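PDB 6IMV: endo-beta-1,2-glucanase from Talaromyces funiculosus, which hydrolyses internal beta-1,2-glucosidic bonds of beta-1,2-glucans, and binds sophorose in the complex described here. Local coordinates for residues G397-R402 / C487-T492; F254-Q259 / A271-K276. One frame throughout, in Å; residues are numbered along the deposited sequence.

Interaction 1: G397-R402 / C487-T492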
ATOM      1  N   GLY A 397      15.425   7.484   1.563  1.00 13.10           N
ATOM      2  CA  GLY A 397      14.037   7.292   1.982  1.00 13.20           C
ATOM      3  C   GLY A 397      13.789   7.814   3.388  1.00 13.08           C
ATOM      4  O   GLY A 397      12.883   8.624   3.629  1.00 12.86           O
ATOM      5  N   MET A 398      14.627   7.364   4.320  1.00 13.49           N
ATOM      6  CA  MET A 398      14.480   7.693   5.741  1.00 13.79           C
ATOM      7  C   MET A 398      14.868   9.152   6.026  1.00 13.38           C
ATOM      8  O   MET A 398      14.341   9.741   6.967  1.00 14.13           O
ATOM      9  CB  MET A 398      15.317   6.752   6.605  1.00 14.49           C
ATOM     10  CG  MET A 398      14.704   5.373   6.735  1.00 15.08           C
ATOM     11  SD  MET A 398      13.053   5.441   7.469  1.00 17.06           S
ATOM     12  CE  MET A 398      12.058   5.230   5.995  1.00 14.44           C
ATOM     13  N   ALA A 399      15.765   9.734   5.221  1.00 12.93           N
ATOM     14  CA  ALA A 399      16.087  11.162   5.353  1.00 12.46           C
ATOM     15  C   ALA A 399      14.830  11.998   5.059  1.00 12.48           C
ATOM     16  O   ALA A 399      14.514  12.943   5.807  1.00 12.22           O
ATOM     17  CB  ALA A 399      17.235  11.551   4.451  1.00 12.39           C
ATOM     18  N   TRP A 400      14.113  11.639   3.989  1.00 11.91           N
ATOM     19  CA  TRP A 400      12.892  12.338   3.613  1.00 12.09           C
ATOM     20  C   TRP A 400      11.807  12.125   4.671  1.00 12.21           C
ATOM     21  O   TRP A 400      11.115  13.067   5.064  1.00 12.25           O
ATOM     22  CB  TRP A 400      12.431  11.913   2.220  1.00 11.93           C
ATOM     23  CG  TRP A 400      13.198  12.605   1.141  1.00 11.46           C
ATOM     24  CD1 TRP A 400      14.262  12.116   0.440  1.00 11.18           C
ATOM     25  CD2 TRP A 400      12.966  13.932   0.642  1.00 11.15           C
ATOM     26  NE1 TRP A 400      14.710  13.049  -0.446  1.00 10.69           N
ATOM     27  CE2 TRP A 400      13.939  14.171  -0.348  1.00 10.81           C
ATOM     28  CE3 TRP A 400      12.055  14.945   0.950  1.00 11.30           C
ATOM     29  CZ2 TRP A 400      14.000  15.371  -1.051  1.00 11.11           C
ATOM     30  CZ3 TRP A 400      12.121  16.136   0.263  1.00 11.16           C
ATOM     31  CH2 TRP A 400      13.080  16.343  -0.725  1.00 11.14           C
ATOM     32  N   TRP A 401      11.686  10.879   5.144  1.00 12.57           N
ATOM     33  CA  TRP A 401      10.778  10.503   6.215  1.00 12.25           C
ATOM     34  C   TRP A 401      11.036  11.371   7.460  1.00 12.37           C
ATOM     35  O   TRP A 401      10.110  11.959   8.020  1.00 12.37           O
ATOM     36  CB  TRP A 401      10.929   9.009   6.524  1.00 12.23           C
ATOM     37  CG  TRP A 401       9.874   8.442   7.420  1.00 12.63           C
ATOM     38  CD1 TRP A 401       8.743   7.777   7.039  1.00 12.65           C
ATOM     39  CD2 TRP A 401       9.873   8.438   8.861  1.00 12.82           C
ATOM     40  NE1 TRP A 401       8.048   7.356   8.141  1.00 13.00           N
ATOM     41  CE2 TRP A 401       8.709   7.757   9.271  1.00 12.70           C
ATOM     42  CE3 TRP A 401      10.729   8.953   9.842  1.00 12.79           C
ATOM     43  CZ2 TRP A 401       8.383   7.589  10.616  1.00 13.17           C
ATOM     44  CZ3 TRP A 401      10.410   8.772  11.170  1.00 13.03           C
ATOM     45  CH2 TRP A 401       9.253   8.101  11.551  1.00 13.07           C
ATOM     46  N   ARG A 402      12.303  11.441   7.880  1.00 12.73           N
ATOM     47  CA  ARG A 402      12.728  12.202   9.048  1.00 12.76           C
ATOM     48  C   ARG A 402      12.325  13.673   8.880  1.00 12.79           C
ATOM     49  O   ARG A 402      11.742  14.279   9.794  1.00 12.34           O
ATOM     50  CB  ARG A 402      14.242  12.079   9.258  1.00 13.07           C
ATOM     51  CG  ARG A 402      14.789  12.982  10.356  1.00 13.04           C
ATOM     52  CD  ARG A 402      16.295  12.896  10.528  1.00 13.35           C
ATOM     53  NE  ARG A 402      16.807  13.997  11.334  1.00 13.16           N
ATOM     54  CZ  ARG A 402      16.861  15.270  10.946  1.00 13.72           C
ATOM     55  NH1 ARG A 402      16.614  15.598   9.690  1.00 13.35           N
ATOM     56  NH2 ARG A 402      17.135  16.217  11.835  1.00 14.52           N
ATOM     57  N   CYS A 487      18.058  13.110  -4.625  1.00 13.82           N
ATOM     58  CA  CYS A 487      18.228  14.358  -3.895  1.00 13.94           C
ATOM     59  C   CYS A 487      17.835  14.146  -2.430  1.00 14.29           C
ATOM     60  O   CYS A 487      16.983  13.306  -2.118  1.00 13.74           O
ATOM     61  CB  CYS A 487      17.412  15.476  -4.538  1.00 13.95           C
ATOM     62  SG  CYS A 487      18.064  15.991  -6.154  1.00 13.56           S
ATOM     63  N   LEU A 488      18.483  14.907  -1.547  1.00 14.23           N
ATOM     64  CA  LEU A 488      18.192  14.931  -0.124  1.00 14.97           C
ATOM     65  C   LEU A 488      17.366  16.183   0.177  1.00 15.63           C
ATOM     66  O   LEU A 488      17.450  17.171  -0.553  1.00 15.61           O
ATOM     67  CB  LEU A 488      19.510  14.938   0.666  1.00 15.30           C
ATOM     68  CG  LEU A 488      20.200  13.586   0.887  1.00 15.67           C
ATOM     69  CD1 LEU A 488      19.301  12.597   1.603  1.00 15.36           C
ATOM     70  CD2 LEU A 488      20.688  12.987  -0.422  1.00 16.06           C
ATOM     71  N   PRO A 489      16.555  16.186   1.259  1.00 15.42           N
ATOM     72  CA  PRO A 489      15.773  17.361   1.642  1.00 16.10           C
ATOM     73  C   PRO A 489      16.638  18.620   1.820  1.00 16.49           C
ATOM     74  O   PRO A 489      17.704  18.535   2.388  1.00 14.83           O
ATOM     75  CB  PRO A 489      15.144  17.016   2.999  1.00 15.93           C
ATOM     76  CG  PRO A 489      15.303  15.508   3.156  1.00 15.87           C
ATOM     77  CD  PRO A 489      16.384  15.061   2.190  1.00 15.57           C
ATOM     78  N   GLN A 490      16.155  19.762   1.321  1.00 18.50           N
ATOM     79  CA  GLN A 490      16.900  21.026   1.395  1.00 20.30           C
ATOM     80  C   GLN A 490      16.111  22.093   2.170  1.00 20.12           C
ATOM     81  O   GLN A 490      16.627  23.175   2.405  1.00 20.68           O
ATOM     82  CB  GLN A 490      17.229  21.545  -0.008  1.00 21.80           C
ATOM     83  CG  GLN A 490      17.985  20.573  -0.891  1.00 24.65           C
ATOM     84  CD  GLN A 490      19.358  20.269  -0.362  1.00 26.76           C
ATOM     85  OE1 GLN A 490      20.043  21.153   0.137  1.00 31.10           O
ATOM     86  NE2 GLN A 490      19.766  19.011  -0.454  1.00 29.17           N
ATOM     87  N   GLU A 491      14.858  21.798   2.525  1.00 19.35           N
ATOM     88  CA  GLU A 491      13.997  22.693   3.287  1.00 19.85           C
ATOM     89  C   GLU A 491      13.387  21.890   4.444  1.00 18.40           C
ATOM     90  O   GLU A 491      13.138  20.683   4.304  1.00 17.80           O
ATOM     91  CB  GLU A 491      12.878  23.255   2.398  1.00 20.80           C
ATOM     92  CG  GLU A 491      13.320  24.334   1.423  1.00 22.02           C
ATOM     93  CD  GLU A 491      14.000  23.873   0.138  1.00 23.38           C
ATOM     94  OE1 GLU A 491      13.719  22.751  -0.344  1.00 23.47           O
ATOM     95  OE2 GLU A 491      14.815  24.656  -0.392  1.00 25.35           O
ATOM     96  N   THR A 492      13.130  22.568   5.566  1.00 17.16           N
ATOM     97  CA  THR A 492      12.410  21.985   6.693  1.00 17.79           C
ATOM     98  C   THR A 492      10.933  22.401   6.638  1.00 17.53           C
ATOM     99  O   THR A 492      10.572  23.382   5.985  1.00 17.49           O
ATOM    100  CB  THR A 492      13.057  22.388   8.025  1.00 18.00           C
ATOM    101  OG1 THR A 492      13.105  23.814   8.070  1.00 17.88           O
ATOM    102  CG2 THR A 492      14.446  21.811   8.188  1.00 18.32           C
TER
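Trp400 offers one indole face to Pro489 and gives its N-H to the carbonyl of Cys487. It stands on helix 394-405, and the other two residues belong to the loop that follows helix 461-475. CB of Trp400 meets nothing of the loop. Chi1 of -80° sets CG anti to the carbonyl carbon, beside the backbone N. The indole then reaches the loop. CG and CD2 both have Pro489 CG as their nearest neighbour, 3.8 Å from CD2, and CE3 lies near the same atom. CD1 is beside Pro489 CD and Cys487 O. CE2 is 3.6 Å from Pro489 CD. That proline atom sits 3.7 Å from the centroid of the five-membered ring, close to the ring normal. This is a CH-pi contact over the face. At the edge, Trp400 NE1 gives its N-H to Cys487 O over 2.8 Å, with an angle of 161° at the hydrogen. The oxygen lies near the indole plane, so the bond and the proline contact use different parts of the ring. Further out, CZ2 is 3.5 Å from Pro489 N, and CH2 is 3.7 Å from Pro489 CA. CZ3 lies near Pro489 CA and CB. Beside the indole, Ala399 CB touches Leu488 CD1 at 3.7 Å. An alanine in place of Trp400 would probably leave Cys487 O without this donor and open a gap next to the Pro489 ring. Cys487 is further fixed by its disulfide to Cys333 of helix 318-337, and Trp400 also packs on Thr332 and Ser335 of that helix. The contact is a proline-tryptophan CH-pi contact joined to an indole-to-backbone hydrogen bond. It fastens a C-terminal loop to the helical body, next to a disulfide that ties the same loop to a second helix.

Interaction 2: F254-Q259 / A271-K276; sequences FTWWLQ and ALWEYK
Thr255, Trp256 and Gln259 meet Leu272, Trp273 and Lys276 inside an antiparallel helical hairpin. Helices 252-261 and 266-276 form it, joined by a short turn. The axes of the two segments approach to 11.2 Å at 156°. The two tryptophans form the aromatic part. Trp273 brings CZ2 over one face of Trp256, displaced toward the rim, 3.4 Å from Trp256 CH2. The ring planes meet obliquely, at 55°. The other end of the Trp273 indole is held by Gln259. Trp273 NE1 donates to Gln259 OE1 over 2.8 Å, almost straight at 173°. The acceptor lies in the indole plane, while the amide is turned steeply against the ring. Gln259 CG is anti to the backbone N and the chain runs extended beyond it, which carries the amide across to the facing helix. This bond gives the buried indole N-H a partner and probably limits rotation of the ring. Thr255 CG2 lies 3.8 Å from Lys276 CD and 4.1 Å from Leu272 CD1. The same methyl also comes near Trp273 CZ2. A water spans the polar side, 2.7 Å from Thr255 OG1 and 2.8 Å from Lys276 NZ, from which it accepts. The lysine bends at its last two torsions, and its ammonium also forms a salt bridge with Glu252 on the first helix. Neighbouring elements pack against the hairpin. Leu258 packs on Ala206 and Ala207 of helix 186-210. Val217 of strand 216-217 touches Leu258 and Leu272. Helix 461-475 packs on Trp256 and Trp273, through Arg467, and on Gln259, through Thr463.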
ATOM      1  N   PHE A 254      -4.389  -7.040 -10.104  1.00 12.50           N
ATOM      2  CA  PHE A 254      -5.587  -7.798 -10.387  1.00 13.17           C
ATOM      3  C   PHE A 254      -5.533  -8.385 -11.801  1.00 13.09           C
ATOM      4  O   PHE A 254      -5.986  -9.517 -12.007  1.00 13.62           O
ATOM      5  CB  PHE A 254      -6.861  -6.972 -10.205  1.00 13.39           C
ATOM      6  CG  PHE A 254      -8.067  -7.870 -10.163  1.00 13.58           C
ATOM      7  CD1 PHE A 254      -8.349  -8.604  -9.029  1.00 13.60           C
ATOM      8  CD2 PHE A 254      -8.835  -8.081 -11.295  1.00 13.92           C
ATOM      9  CE1 PHE A 254      -9.420  -9.483  -8.999  1.00 14.03           C
ATOM     10  CE2 PHE A 254      -9.911  -8.955 -11.258  1.00 13.84           C
ATOM     11  CZ  PHE A 254     -10.197  -9.651 -10.116  1.00 13.73           C
ATOM     12  N   THR A 255      -4.987  -7.629 -12.759  1.00 12.89           N
ATOM     13  CA  THR A 255      -4.770  -8.135 -14.115  1.00 13.16           C
ATOM     14  C   THR A 255      -4.052  -9.491 -14.067  1.00 13.24           C
ATOM     15  O   THR A 255      -4.483 -10.439 -14.724  1.00 12.93           O
ATOM     16  CB  THR A 255      -3.964  -7.161 -14.980  1.00 13.10           C
ATOM     17  OG1 THR A 255      -4.619  -5.894 -14.965  1.00 13.82           O
ATOM     18  CG2 THR A 255      -3.822  -7.627 -16.411  1.00 13.03           C
ATOM     19  N   TRP A 256      -2.962  -9.564 -13.295  1.00 13.08           N
ATOM     20  CA  TRP A 256      -2.165 -10.785 -13.170  1.00 13.49           C
ATOM     21  C   TRP A 256      -3.000 -11.925 -12.579  1.00 13.87           C
ATOM     22  O   TRP A 256      -2.803 -13.097 -12.956  1.00 13.35           O
ATOM     23  CB  TRP A 256      -0.914 -10.555 -12.323  1.00 13.41           C
ATOM     24  CG  TRP A 256       0.148  -9.735 -12.990  1.00 13.88           C
ATOM     25  CD1 TRP A 256       0.625  -8.528 -12.572  1.00 13.65           C
ATOM     26  CD2 TRP A 256       0.900 -10.082 -14.169  1.00 13.94           C
ATOM     27  NE1 TRP A 256       1.617  -8.099 -13.411  1.00 14.26           N
ATOM     28  CE2 TRP A 256       1.814  -9.032 -14.394  1.00 13.92           C
ATOM     29  CE3 TRP A 256       0.903 -11.178 -15.042  1.00 14.11           C
ATOM     30  CZ2 TRP A 256       2.705  -9.038 -15.464  1.00 14.05           C
ATOM     31  CZ3 TRP A 256       1.785 -11.187 -16.104  1.00 14.25           C
ATOM     32  CH2 TRP A 256       2.674 -10.130 -16.306  1.00 14.60           C
ATOM     33  N   TRP A 257      -3.872 -11.591 -11.621  1.00 13.95           N
ATOM     34  CA  TRP A 257      -4.733 -12.578 -10.999  1.00 14.10           C
ATOM     35  C   TRP A 257      -5.612 -13.256 -12.060  1.00 14.85           C
ATOM     36  O   TRP A 257      -5.689 -14.498 -12.106  1.00 14.62           O
ATOM     37  CB  TRP A 257      -5.571 -11.970  -9.872  1.00 14.02           C
ATOM     38  CG  TRP A 257      -6.064 -13.020  -8.929  1.00 13.84           C
ATOM     39  CD1 TRP A 257      -7.324 -13.529  -8.831  1.00 14.03           C
ATOM     40  CD2 TRP A 257      -5.259 -13.754  -7.990  1.00 13.98           C
ATOM     41  NE1 TRP A 257      -7.369 -14.503  -7.868  1.00 13.60           N
ATOM     42  CE2 TRP A 257      -6.116 -14.660  -7.333  1.00 13.72           C
ATOM     43  CE3 TRP A 257      -3.909 -13.709  -7.627  1.00 14.10           C
ATOM     44  CZ2 TRP A 257      -5.656 -15.518  -6.331  1.00 14.22           C
ATOM     45  CZ3 TRP A 257      -3.453 -14.557  -6.641  1.00 14.25           C
ATOM     46  CH2 TRP A 257      -4.319 -15.451  -6.006  1.00 14.36           C
ATOM     47  N   LEU A 258      -6.250 -12.443 -12.914  1.00 15.05           N
ATOM     48  CA  LEU A 258      -7.079 -12.941 -14.003  1.00 15.38           C
ATOM     49  C   LEU A 258      -6.238 -13.779 -14.968  1.00 15.71           C
ATOM     50  O   LEU A 258      -6.655 -14.868 -15.355  1.00 15.69           O
ATOM     51  CB  LEU A 258      -7.741 -11.772 -14.742  1.00 15.97           C
ATOM     52  CG  LEU A 258      -8.990 -11.190 -14.082  1.00 16.27           C
ATOM     53  CD1 LEU A 258      -9.423  -9.919 -14.789  1.00 16.47           C
ATOM     54  CD2 LEU A 258     -10.119 -12.214 -14.076  1.00 15.86           C
ATOM     55  N   GLN A 259      -5.065 -13.264 -15.359  1.00 15.11           N
ATOM     56  CA  GLN A 259      -4.246 -13.945 -16.358  1.00 15.19           C
ATOM     57  C   GLN A 259      -3.848 -15.341 -15.860  1.00 14.86           C
ATOM     58  O   GLN A 259      -4.014 -16.315 -16.578  1.00 16.04           O
ATOM     59  CB  GLN A 259      -2.985 -13.160 -16.705  1.00 15.48           C
ATOM     60  CG  GLN A 259      -1.974 -14.002 -17.472  1.00 15.97           C
ATOM     61  CD  GLN A 259      -0.913 -13.178 -18.154  1.00 15.90           C
ATOM     62  OE1 GLN A 259      -0.982 -11.957 -18.193  1.00 15.45           O
ATOM     63  NE2 GLN A 259       0.071 -13.855 -18.723  1.00 16.26           N
ATOM     64  N   ALA A 271      -5.591  -9.686 -25.037  1.00 18.02           N
ATOM     65  CA  ALA A 271      -6.479  -8.509 -25.014  1.00 18.20           C
ATOM     66  C   ALA A 271      -6.267  -7.686 -23.727  1.00 17.32           C
ATOM     67  O   ALA A 271      -6.339  -6.465 -23.779  1.00 16.82           O
ATOM     68  CB  ALA A 271      -7.925  -8.930 -25.181  1.00 17.64           C
ATOM     69  N   LEU A 272      -6.001  -8.346 -22.588  1.00 16.20           N
ATOM     70  CA  LEU A 272      -5.704  -7.638 -21.333  1.00 16.41           C
ATOM     71  C   LEU A 272      -4.564  -6.635 -21.559  1.00 15.73           C
ATOM     72  O   LEU A 272      -4.682  -5.473 -21.214  1.00 15.49           O
ATOM     73  CB  LEU A 272      -5.309  -8.636 -20.235  1.00 16.65           C
ATOM     74  CG  LEU A 272      -6.432  -9.475 -19.627  1.00 16.84           C
ATOM     75  CD1 LEU A 272      -5.864 -10.434 -18.586  1.00 16.76           C
ATOM     76  CD2 LEU A 272      -7.510  -8.598 -19.005  1.00 16.81           C
ATOM     77  N   TRP A 273      -3.462  -7.111 -22.148  1.00 16.28           N
ATOM     78  CA  TRP A 273      -2.252  -6.305 -22.282  1.00 16.91           C
ATOM     79  C   TRP A 273      -2.399  -5.286 -23.415  1.00 18.05           C
ATOM     80  O   TRP A 273      -1.907  -4.165 -23.307  1.00 17.86           O
ATOM     81  CB  TRP A 273      -1.024  -7.202 -22.427  1.00 16.23           C
ATOM     82  CG  TRP A 273      -0.778  -7.936 -21.147  1.00 15.38           C
ATOM     83  CD1 TRP A 273      -1.076  -9.237 -20.878  1.00 15.30           C
ATOM     84  CD2 TRP A 273      -0.237  -7.386 -19.932  1.00 14.90           C
ATOM     85  NE1 TRP A 273      -0.746  -9.538 -19.582  1.00 15.26           N
ATOM     86  CE2 TRP A 273      -0.226  -8.428 -18.977  1.00 14.84           C
ATOM     87  CE3 TRP A 273       0.273  -6.133 -19.567  1.00 15.08           C
ATOM     88  CZ2 TRP A 273       0.252  -8.248 -17.682  1.00 14.64           C
ATOM     89  CZ3 TRP A 273       0.751  -5.954 -18.285  1.00 14.89           C
ATOM     90  CH2 TRP A 273       0.734  -7.000 -17.354  1.00 14.75           C
ATOM     91  N   GLU A 274      -3.143  -5.657 -24.458  1.00 19.33           N
ATOM     92  CA  GLU A 274      -3.393  -4.766 -25.574  1.00 20.53           C
ATOM     93  C   GLU A 274      -4.208  -3.561 -25.097  1.00 18.61           C
ATOM     94  O   GLU A 274      -3.883  -2.428 -25.409  1.00 17.09           O
ATOM     95  CB  GLU A 274      -4.130  -5.507 -26.684  1.00 23.83           C
ATOM     96  CG  GLU A 274      -4.268  -4.689 -27.952  1.00 28.42           C
ATOM     97  CD  GLU A 274      -4.912  -5.446 -29.099  1.00 33.72           C
ATOM     98  OE1 GLU A 274      -4.900  -6.701 -29.058  1.00 36.33           O
ATOM     99  OE2 GLU A 274      -5.430  -4.780 -30.020  1.00 40.17           O
ATOM    100  N   TYR A 275      -5.269  -3.827 -24.332  1.00 17.29           N
ATOM    101  CA  TYR A 275      -6.162  -2.789 -23.870  1.00 16.57           C
ATOM    102  C   TYR A 275      -5.442  -1.875 -22.866  1.00 15.93           C
ATOM    103  O   TYR A 275      -5.790  -0.709 -22.727  1.00 15.11           O
ATOM    104  CB  TYR A 275      -7.427  -3.393 -23.258  1.00 16.75           C
ATOM    105  CG  TYR A 275      -8.479  -2.358 -22.975  1.00 16.89           C
ATOM    106  CD1 TYR A 275      -9.164  -1.756 -24.020  1.00 17.53           C
ATOM    107  CD2 TYR A 275      -8.753  -1.937 -21.688  1.00 16.38           C
ATOM    108  CE1 TYR A 275     -10.118  -0.780 -23.789  1.00 17.80           C
ATOM    109  CE2 TYR A 275      -9.712  -0.973 -21.436  1.00 16.84           C
ATOM    110  CZ  TYR A 275     -10.398  -0.395 -22.491  1.00 17.32           C
ATOM    111  OH  TYR A 275     -11.334   0.561 -22.264  1.00 17.37           O
ATOM    112  N   LYS A 276      -4.446  -2.431 -22.165  1.00 15.55           N
ATOM    113  CA  LYS A 276      -3.663  -1.713 -21.164  1.00 14.84           C
ATOM    114  C   LYS A 276      -2.613  -0.804 -21.816  1.00 14.39           C
ATOM    115  O   LYS A 276      -2.219   0.184 -21.218  1.00 13.32           O
ATOM    116  CB  LYS A 276      -2.985  -2.704 -20.211  1.00 14.57           C
ATOM    117  CG  LYS A 276      -3.816  -3.091 -18.992  1.00 14.08           C
ATOM    118  CD  LYS A 276      -3.268  -4.279 -18.224  1.00 13.73           C
ATOM    119  CE  LYS A 276      -1.869  -4.045 -17.687  1.00 13.71           C
ATOM    120  NZ  LYS A 276      -1.794  -2.849 -16.821  1.00 13.37           N
TER
HETATM  121  O   HOH W   1      -4.040  -3.298 -15.213  1.00 10.04           O

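In the fold
Interactions 1 and 2 lie on opposite sides of the centre of the chain, their own centres about 37 Å apart. They do not touch and share no segment. Helix 461-475 relates them along the chain: it packs on the hairpin of interaction 2, and the loop of interaction 1 follows it. Both are buried, but interaction 1 includes partly exposed loop residues, while every touching residue of interaction 2 is buried. Each uses an indole N-H as donor. In interaction 1 the acceptor is a backbone carbonyl, in interaction 2 a side-chain amide. The first joins a loop to a helix; the second joins two sequence-adjacent helices and adds a water bridge.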